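PDB 2DVZ: putative exported protein from Bordetella pertussis, which probably serves as the periplasmic solute receptor of a transport system, binding glutamate in the cleft of a periplasmic binding protein fold. Local coordinates for residues A[82-86]-A[87-91]; A[15-18]-A[19-23]; A[180-183]-A[184-188]; A[265-269]-A[270-274]. One frame throughout, in Å; residues are numbered along the deposited sequence.

Contact 1: residues A[82-86]-A[87-91]. With GLU (glutamic acid), chain G.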
# COMPACT_ATOMS: atom_id res chain seq x y z
N ALA A 82 0.15 1.36 9.06
CA ALA A 82 1.46 1.06 8.49
C ALA A 82 1.26 0.69 7.04
O ALA A 82 0.29 -0.01 6.70
CB ALA A 82 2.17 -0.08 9.22
N THR A 83 2.18 1.16 6.20
CA THR A 83 2.16 0.89 4.77
C THR A 83 3.60 0.68 4.42
O THR A 83 4.49 1.10 5.17
CB THR A 83 1.64 2.08 3.95
OG1 THR A 83 2.56 3.17 4.09
CG2 THR A 83 0.24 2.52 4.39
N VAL A 84 3.86 0.04 3.27
CA VAL A 84 5.24 -0.15 2.84
C VAL A 84 5.91 1.19 2.48
O VAL A 84 7.12 1.33 2.61
CB VAL A 84 5.38 -1.26 1.72
CG1 VAL A 84 6.84 -1.40 1.30
CG2 VAL A 84 4.89 -2.62 2.22
N SER A 85 5.13 2.16 2.03
CA SER A 85 5.65 3.49 1.75
C SER A 85 6.23 4.08 3.04
O SER A 85 7.37 4.55 3.07
CB SER A 85 4.57 4.42 1.18
OG SER A 85 4.22 4.03 -0.14
N THR A 86 5.46 4.01 4.11
CA THR A 86 5.82 4.70 5.36
C THR A 86 6.83 3.92 6.21
O THR A 86 7.63 4.52 6.93
CB THR A 86 4.57 5.13 6.17
OG1 THR A 86 3.72 3.99 6.40
CG2 THR A 86 3.78 6.22 5.42
N MSE A 87 6.83 2.60 6.08
CA MSE A 87 7.68 1.75 6.90
C MSE A 87 9.06 1.48 6.29
O MSE A 87 10.02 1.22 7.01
CB MSE A 87 6.96 0.41 7.23
CG MSE A 87 5.72 0.54 8.13
SE MSE A 87 6.16 1.22 9.93
CE MSE A 87 5.83 3.16 9.63
N ALA A 88 9.15 1.58 4.98
CA ALA A 88 10.31 1.06 4.25
C ALA A 88 10.87 2.01 3.19
O ALA A 88 12.07 2.29 3.17
CB ALA A 88 9.94 -0.29 3.60
N VAL A 89 10.02 2.49 2.28
CA VAL A 89 10.51 3.22 1.11
C VAL A 89 10.82 4.68 1.44
O VAL A 89 11.84 5.20 1.00
CB VAL A 89 9.55 3.11 -0.13
CG1 VAL A 89 10.23 3.65 -1.40
CG2 VAL A 89 9.09 1.69 -0.35
N ASN A 90 9.94 5.34 2.18
CA ASN A 90 10.23 6.72 2.60
C ASN A 90 11.55 6.92 3.35
O ASN A 90 12.29 7.86 3.05
CB ASN A 90 9.08 7.32 3.39
CG ASN A 90 8.51 8.53 2.71
OD1 ASN A 90 9.21 9.52 2.51
ND2 ASN A 90 7.25 8.46 2.35
N PRO A 91 11.80 6.08 4.38
CA PRO A 91 13.10 5.93 5.01
C PRO A 91 14.25 5.80 4.01
O PRO A 91 15.26 6.46 4.20
CB PRO A 91 12.92 4.64 5.82
CG PRO A 91 11.52 4.69 6.23
CD PRO A 91 10.78 5.27 5.08
N GLU G . 1.25 3.58 -1.88
CA GLU G . 0.64 3.30 -0.56
C GLU G . 1.19 2.02 0.06
O GLU G . 0.51 1.02 0.29
CB GLU G . -0.88 3.33 -0.65
CG GLU G . -1.40 4.53 -1.47
CD GLU G . -2.74 5.03 -1.05
OE1 GLU G . -3.28 4.45 -0.08
OE2 GLU G . -3.27 6.03 -1.66
OXT GLU G . 2.38 2.01 0.40

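Contact 2: residues A[15-18]-A[19-23]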
# COMPACT_ATOMS: atom_id res chain seq x y z
N ALA A 15 -10.72 1.85 31.96
CA ALA A 15 -10.08 0.76 31.13
C ALA A 15 -10.17 1.04 29.61
O ALA A 15 -11.22 1.35 29.06
CB ALA A 15 -10.67 -0.63 31.48
N TYR A 16 -9.02 0.94 28.95
CA TYR A 16 -8.89 1.17 27.52
C TYR A 16 -9.88 0.26 26.72
O TYR A 16 -10.00 -0.92 27.02
CB TYR A 16 -7.44 0.93 27.10
CG TYR A 16 -7.21 1.16 25.64
CD1 TYR A 16 -6.88 2.44 25.17
CD2 TYR A 16 -7.38 0.14 24.71
CE1 TYR A 16 -6.72 2.71 23.86
CE2 TYR A 16 -7.20 0.40 23.33
CZ TYR A 16 -6.86 1.69 22.93
OH TYR A 16 -6.66 2.00 21.60
N PRO A 17 -10.61 0.83 25.73
CA PRO A 17 -10.71 2.25 25.39
C PRO A 17 -11.95 2.87 26.06
O PRO A 17 -12.96 2.20 26.15
CB PRO A 17 -10.86 2.23 23.87
CG PRO A 17 -11.31 0.77 23.51
CD PRO A 17 -11.39 -0.00 24.81
N SER A 18 -11.86 4.13 26.50
CA SER A 18 -12.92 4.79 27.25
C SER A 18 -13.48 5.94 26.42
O SER A 18 -14.53 6.54 26.74
CB SER A 18 -12.40 5.26 28.63
OG SER A 18 -11.30 6.17 28.49
N LYS A 19 -12.80 6.20 25.31
CA LYS A 19 -13.20 7.21 24.35
C LYS A 19 -12.80 6.80 22.89
O LYS A 19 -12.14 5.78 22.69
CB LYS A 19 -12.56 8.54 24.76
CG LYS A 19 -11.07 8.56 24.61
CD LYS A 19 -10.43 9.79 25.18
CE LYS A 19 -8.98 9.79 24.83
NZ LYS A 19 -8.13 10.72 25.62
N ALA A 20 -13.21 7.61 21.91
CA ALA A 20 -12.82 7.47 20.51
C ALA A 20 -11.31 7.34 20.28
O ALA A 20 -10.50 8.01 20.94
CB ALA A 20 -13.36 8.64 19.66
N ILE A 21 -10.98 6.49 19.31
CA ILE A 21 -9.60 6.29 18.88
C ILE A 21 -9.45 6.91 17.49
O ILE A 21 -10.26 6.65 16.61
CB ILE A 21 -9.26 4.79 18.82
CG1 ILE A 21 -9.46 4.13 20.18
CG2 ILE A 21 -7.85 4.57 18.31
CD1 ILE A 21 -10.01 2.75 20.10
N ARG A 22 -8.44 7.77 17.34
CA ARG A 22 -8.11 8.38 16.08
C ARG A 22 -7.23 7.37 15.34
O ARG A 22 -6.33 6.74 15.92
CB ARG A 22 -7.35 9.71 16.30
CG ARG A 22 -8.18 10.81 17.03
CD ARG A 22 -7.30 12.01 17.52
NE ARG A 22 -6.48 12.56 16.44
CZ ARG A 22 -5.23 12.99 16.57
NH1 ARG A 22 -4.60 12.93 17.76
NH2 ARG A 22 -4.57 13.46 15.50
N VAL A 23 -7.52 7.20 14.05
CA VAL A 23 -6.70 6.37 13.20
C VAL A 23 -6.26 7.21 12.03
O VAL A 23 -7.07 7.65 11.22
CB VAL A 23 -7.44 5.09 12.73
CG1 VAL A 23 -6.46 4.19 11.83
CG2 VAL A 23 -7.95 4.28 13.95

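Contact 3: residues A[180-183]-A[184-188]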
# COMPACT_ATOMS: atom_id res chain seq x y z
N PRO A 180 -6.41 9.95 -6.29
CA PRO A 180 -6.35 10.80 -7.47
C PRO A 180 -5.64 10.18 -8.68
O PRO A 180 -5.94 10.57 -9.82
CB PRO A 180 -5.63 12.06 -6.97
CG PRO A 180 -5.90 12.05 -5.46
CD PRO A 180 -5.81 10.61 -5.11
N ALA A 181 -4.71 9.24 -8.44
CA ALA A 181 -4.02 8.60 -9.55
C ALA A 181 -4.99 7.72 -10.35
O ALA A 181 -5.00 7.76 -11.57
CB ALA A 181 -2.80 7.81 -9.06
N VAL A 182 -5.81 6.93 -9.66
CA VAL A 182 -6.75 6.03 -10.30
C VAL A 182 -7.71 6.82 -11.20
O VAL A 182 -8.00 6.41 -12.35
CB VAL A 182 -7.50 5.12 -9.24
CG1 VAL A 182 -8.77 4.46 -9.84
CG2 VAL A 182 -6.56 4.06 -8.64
N ALA A 183 -8.17 7.97 -10.71
CA ALA A 183 -9.06 8.83 -11.50
C ALA A 183 -8.37 9.45 -12.74
O ALA A 183 -8.99 9.59 -13.80
CB ALA A 183 -9.69 9.89 -10.61
N ASP A 184 -7.10 9.84 -12.63
CA ASP A 184 -6.38 10.29 -13.83
C ASP A 184 -6.10 9.19 -14.85
O ASP A 184 -6.21 9.43 -16.04
CB ASP A 184 -5.12 11.07 -13.47
CG ASP A 184 -5.40 12.54 -13.23
OD1 ASP A 184 -6.60 12.88 -13.03
OD2 ASP A 184 -4.45 13.35 -13.24
N ALA A 185 -5.74 8.00 -14.37
CA ALA A 185 -5.56 6.84 -15.23
C ALA A 185 -6.88 6.42 -15.90
O ALA A 185 -6.90 6.08 -17.11
CB ALA A 185 -4.96 5.70 -14.46
N VAL A 186 -7.99 6.48 -15.15
CA VAL A 186 -9.29 6.19 -15.74
C VAL A 186 -9.65 7.27 -16.79
O VAL A 186 -10.23 6.95 -17.83
CB VAL A 186 -10.42 6.03 -14.67
CG1 VAL A 186 -11.79 6.02 -15.34
CG2 VAL A 186 -10.19 4.79 -13.82
N GLY A 187 -9.25 8.51 -16.53
CA GLY A 187 -9.52 9.63 -17.43
C GLY A 187 -8.55 9.77 -18.61
O GLY A 187 -8.82 10.52 -19.54
N GLY A 188 -7.40 9.10 -18.56
CA GLY A 188 -6.46 9.14 -19.66
C GLY A 188 -5.41 10.24 -19.51
O GLY A 188 -4.58 10.42 -20.40
O HOH W 1 -7.14 12.89 -10.13

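Contact 4: residues A[265-269]-A[270-274]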
# COMPACT_ATOMS: atom_id res chain seq x y z
N VAL A 265 -10.64 -10.43 15.82
CA VAL A 265 -12.08 -10.66 15.69
C VAL A 265 -12.61 -10.13 14.37
O VAL A 265 -13.36 -10.83 13.66
CB VAL A 265 -12.91 -10.05 16.89
CG1 VAL A 265 -14.40 -9.98 16.52
CG2 VAL A 265 -12.71 -10.86 18.17
N ALA A 266 -12.23 -8.89 14.04
CA ALA A 266 -12.69 -8.21 12.82
C ALA A 266 -12.33 -8.97 11.53
O ALA A 266 -13.16 -9.06 10.61
CB ALA A 266 -12.12 -6.80 12.77
N LEU A 267 -11.11 -9.49 11.50
CA LEU A 267 -10.58 -10.28 10.37
C LEU A 267 -11.14 -11.71 10.22
O LEU A 267 -10.90 -12.35 9.20
CB LEU A 267 -9.04 -10.30 10.37
CG LEU A 267 -8.37 -8.93 10.25
CD1 LEU A 267 -6.90 -8.97 10.70
CD2 LEU A 267 -8.53 -8.30 8.84
N LYS A 268 -11.88 -12.17 11.24
CA LYS A 268 -12.69 -13.38 11.15
C LYS A 268 -14.11 -13.06 10.69
O LYS A 268 -14.91 -13.97 10.47
CB LYS A 268 -12.78 -14.14 12.49
CG LYS A 268 -11.54 -14.12 13.37
CD LYS A 268 -10.59 -15.23 13.09
CE LYS A 268 -10.61 -16.23 14.26
NZ LYS A 268 -9.43 -16.07 15.14
N ASP A 269 -14.47 -11.79 10.57
CA ASP A 269 -15.82 -11.48 10.16
C ASP A 269 -15.99 -11.80 8.66
O ASP A 269 -15.19 -11.34 7.83
CB ASP A 269 -16.21 -10.04 10.49
CG ASP A 269 -17.60 -9.69 10.01
OD1 ASP A 269 -17.85 -9.82 8.81
OD2 ASP A 269 -18.46 -9.30 10.80
N PRO A 270 -17.05 -12.60 8.32
CA PRO A 270 -17.14 -13.15 6.96
C PRO A 270 -17.28 -12.07 5.89
O PRO A 270 -16.82 -12.26 4.78
CB PRO A 270 -18.40 -14.05 7.02
CG PRO A 270 -18.62 -14.33 8.52
CD PRO A 270 -18.18 -13.04 9.17
N LYS A 271 -17.91 -10.95 6.24
CA LYS A 271 -18.03 -9.80 5.35
C LYS A 271 -16.68 -9.09 5.11
O LYS A 271 -16.43 -8.58 4.01
CB LYS A 271 -19.09 -8.83 5.88
CG LYS A 271 -20.42 -9.55 6.22
CD LYS A 271 -21.66 -8.81 5.72
CE LYS A 271 -22.31 -8.04 6.86
NZ LYS A 271 -22.97 -6.81 6.32
N VAL A 272 -15.81 -9.10 6.12
CA VAL A 272 -14.47 -8.50 6.01
C VAL A 272 -13.57 -9.43 5.19
O VAL A 272 -12.88 -8.96 4.30
CB VAL A 272 -13.82 -8.15 7.39
CG1 VAL A 272 -12.34 -7.80 7.24
CG2 VAL A 272 -14.58 -7.01 8.08
N ILE A 273 -13.61 -10.73 5.49
CA ILE A 273 -12.96 -11.74 4.66
C ILE A 273 -13.32 -11.60 3.17
O ILE A 273 -12.42 -11.52 2.33
CB ILE A 273 -13.25 -13.16 5.18
CG1 ILE A 273 -12.46 -13.43 6.46
CG2 ILE A 273 -12.91 -14.24 4.12
CD1 ILE A 273 -12.92 -14.71 7.16
N LYS A 274 -14.62 -11.52 2.85
CA LYS A 274 -15.10 -11.33 1.46
C LYS A 274 -14.56 -10.04 0.80
O LYS A 274 -13.99 -10.07 -0.30
CB LYS A 274 -16.64 -11.34 1.42
CG LYS A 274 -17.21 -11.26 0.03
CD LYS A 274 -18.68 -11.59 -0.03
CE LYS A 274 -19.34 -11.08 -1.32
NZ LYS A 274 -18.63 -11.49 -2.58

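Contact 1: residues A[82-86]-A[87-91]
Val84 CG1 stands trans to the backbone N (chi1 179°), and this turns it along the helix to Ala88 CB at 4.0 Å and Val89 CG2 at 4.2 Å. Met87, a selenomethionine, has CG beside its own backbone N (chi1 -66°), 3.8 Å from Ala82 CB. Ser85 OG donates to OXT of the bound glutamate at 2.8 Å, and Ser85 N gives a longer bond of 3.2 Å to the same oxygen. Thr83, at the N-cap position, shares a hydroxyl bond with Thr86, OG1 to OG1. Behind the ligand the first turn is mixed. Met87 N bonds Thr83 O, but Val89 N reaches back five residues to Val84 O at 3.1 Å, and Asn90 N bonds Ser85 O at 2.8 Å with a nearly straight N-H (165°). This is a wider, pi-type turn. Val154 N, at the start of helix 154-166, is also hydrogen-bonded to Ser85 OG. The ligand carboxylate thus meets the N-terminal end of helix 84-93, where the helix dipole would probably help to stabilise its negative charge.

Contact 2: residues A[15-18]-A[19-23]
Ile21 CD1 is the methyl that joins the two segments, and it meets two residues of the N-terminal loop. It lies 3.7 Å from Tyr16 OH and 3.9 Å from Pro17 CB. Ile21 CG1 is also close to the phenol oxygen, at 3.8 Å. The isoleucine side chain crosses that of Tyr16 at about a right angle and approaches the ring obliquely. Tyr16 CG is trans to the backbone N (chi1 -179°), which carries the phenol end forward to the strand residue. Within the loop, Pro17 CB sits over the centre of the Tyr16 ring, 3.9 Å above its plane. The peptide bond between Tyr16 and Pro17 is cis, and it folds the proline back onto the ring. Pro17 therefore touches the ring with CB and the Ile21 methyl with the same atom.

The next shell fixes these groups. Tyr16 OH is hydrogen-bonded to Gly76 O, and the ring packs on Val255, Lys258 and Leu259 of helix 253-267. Tyr77 lies by the loop too: its OH takes a hydrogen bond from Ser18 N, and its ring receives a cation-pi contact from Lys19. Ile21 is buried on strand 21-25, between the parallel strands 52-56 and 78-82, and touches Met52 and Leu79.

No hydrogen bond links the two segments. The contact is made by van der Waals packing, and the phenol oxygen that meets the Ile21 methyl is satisfied by Gly76 O. This implies that the N-terminal loop is laid against the start of strand 21-25 by side-chain packing and by polar bonds to Gly76 and Tyr77, just before strand 78-82.

Contact 3: residues A[180-183]-A[184-188]
Val182 and Val186 lie one helical turn apart, and the contact is built mainly from backbone hydrogen bonds of the alpha-helical kind. Asp184 N bonds Pro180 O, and Ala185 N bonds Ala181 O at 2.9 Å with an N-H angle of 170°. Val186 N bonds Val182 O at 2.8 Å. The last bond, from Gly187 N to Ala183 O, is more bent, at 140°, and its donor stands above the carbonyl plane.

The apolar contacts follow the same spacing. Val182 CG1 and Val186 CG2 are 4.2 Å apart. Val186 has CG1 trans to the backbone N (chi1 168°), which leaves CG2 beside that N and over the preceding turn, 3.1 Å from Val182 O. Both valines touch Gln203 of helix 197-205. Ala181 and Ala185 pack on Ile193 of strand 192-196.

A water makes the polar link on another side of the helix. It donates to Pro180 O at 2.6 Å and to Asp184 OD1 at 2.9 Å. Pro180 O thus takes two hydrogen bonds, one from the water and one from Asp184 N. The other carboxylate oxygen, Asp184 OD2, is hydrogen-bonded to Tyr175 OH, so both carboxylate oxygens have a partner.

At the C-terminal end the chain turns at Gly188, whose phi is positive. A weak bond runs from Gly188 N to Ala185 O at 3.4 Å, and Gln189 N pairs with Asp184 O. This is a Schellman motif. It ends helix 178-187, whose first residue, Ser178, binds the glutamate ligand.

Contact 4: residues A[265-269]-A[270-274]
Asp269 OD1 takes hydrogen bonds from two backbone N-H groups of the next helix. Lys271 N donates to it at 2.8 Å and meets it nearly along its C-O axis. Val272 N is farther from Asp269 OD1, at 3.5 Å, and that bond is weak. The carboxylate reaches this place because Asp269 CG is trans to the backbone N (chi1 177°), on the side of the carbonyl carbon. Asp269 is therefore the side-chain N-cap of helix 270-279. Its backbone O joins the first turn as well. Ile273 N bonds Asp269 O at 2.9 Å, with an almost straight N-H (172°), while the bond from Val272 N to Asp269 O is weak. The positive end of the helix dipole would probably stabilise the charge on the capping carboxylate.

One apolar pair joins the two segments, Leu267 CD2 and Val272 CG1 at 4.2 Å. The other contacts set side-chain carbons against backbone oxygens: Val272 CB is 3.4 Å from Ala266 O, and Ile273 CG1 is 3.3 Å from Leu267 O. Val272 and Ile273 thus lie against the carbonyls of Ala266 and Leu267.

The other carboxylate oxygen, Asp269 OD2, forms a salt bridge with Arg43 NE of helix 32-48. Val265 and Ala266 touch that helix too, Ala266 at both Arg43 and Met44. The corner between helices 253-267 and 270-279 therefore packs against helix 32-48, with Arg43 as the charged partner there.

All four contacts are local, and along the chain they follow in series without nesting or crossing. Contact 2 comes first and closes the N-terminal loop onto the start of strand 21-25. Contact 1 follows the parallel neighbour of that strand, 78-82, into helix 84-93 at the ligand. Contact 3 lies in helix 178-187, which begins at the ligand, and closes the turn that leads on to strand 192-196. Contact 4 closes the short loop between helices 253-267 and 270-279. Tyr16 of contact 2 packs on helix 253-267, the helix that leads into contact 4. The centres of contacts 1 and 3 are 23 Å apart, yet both their helices reach the bound glutamate.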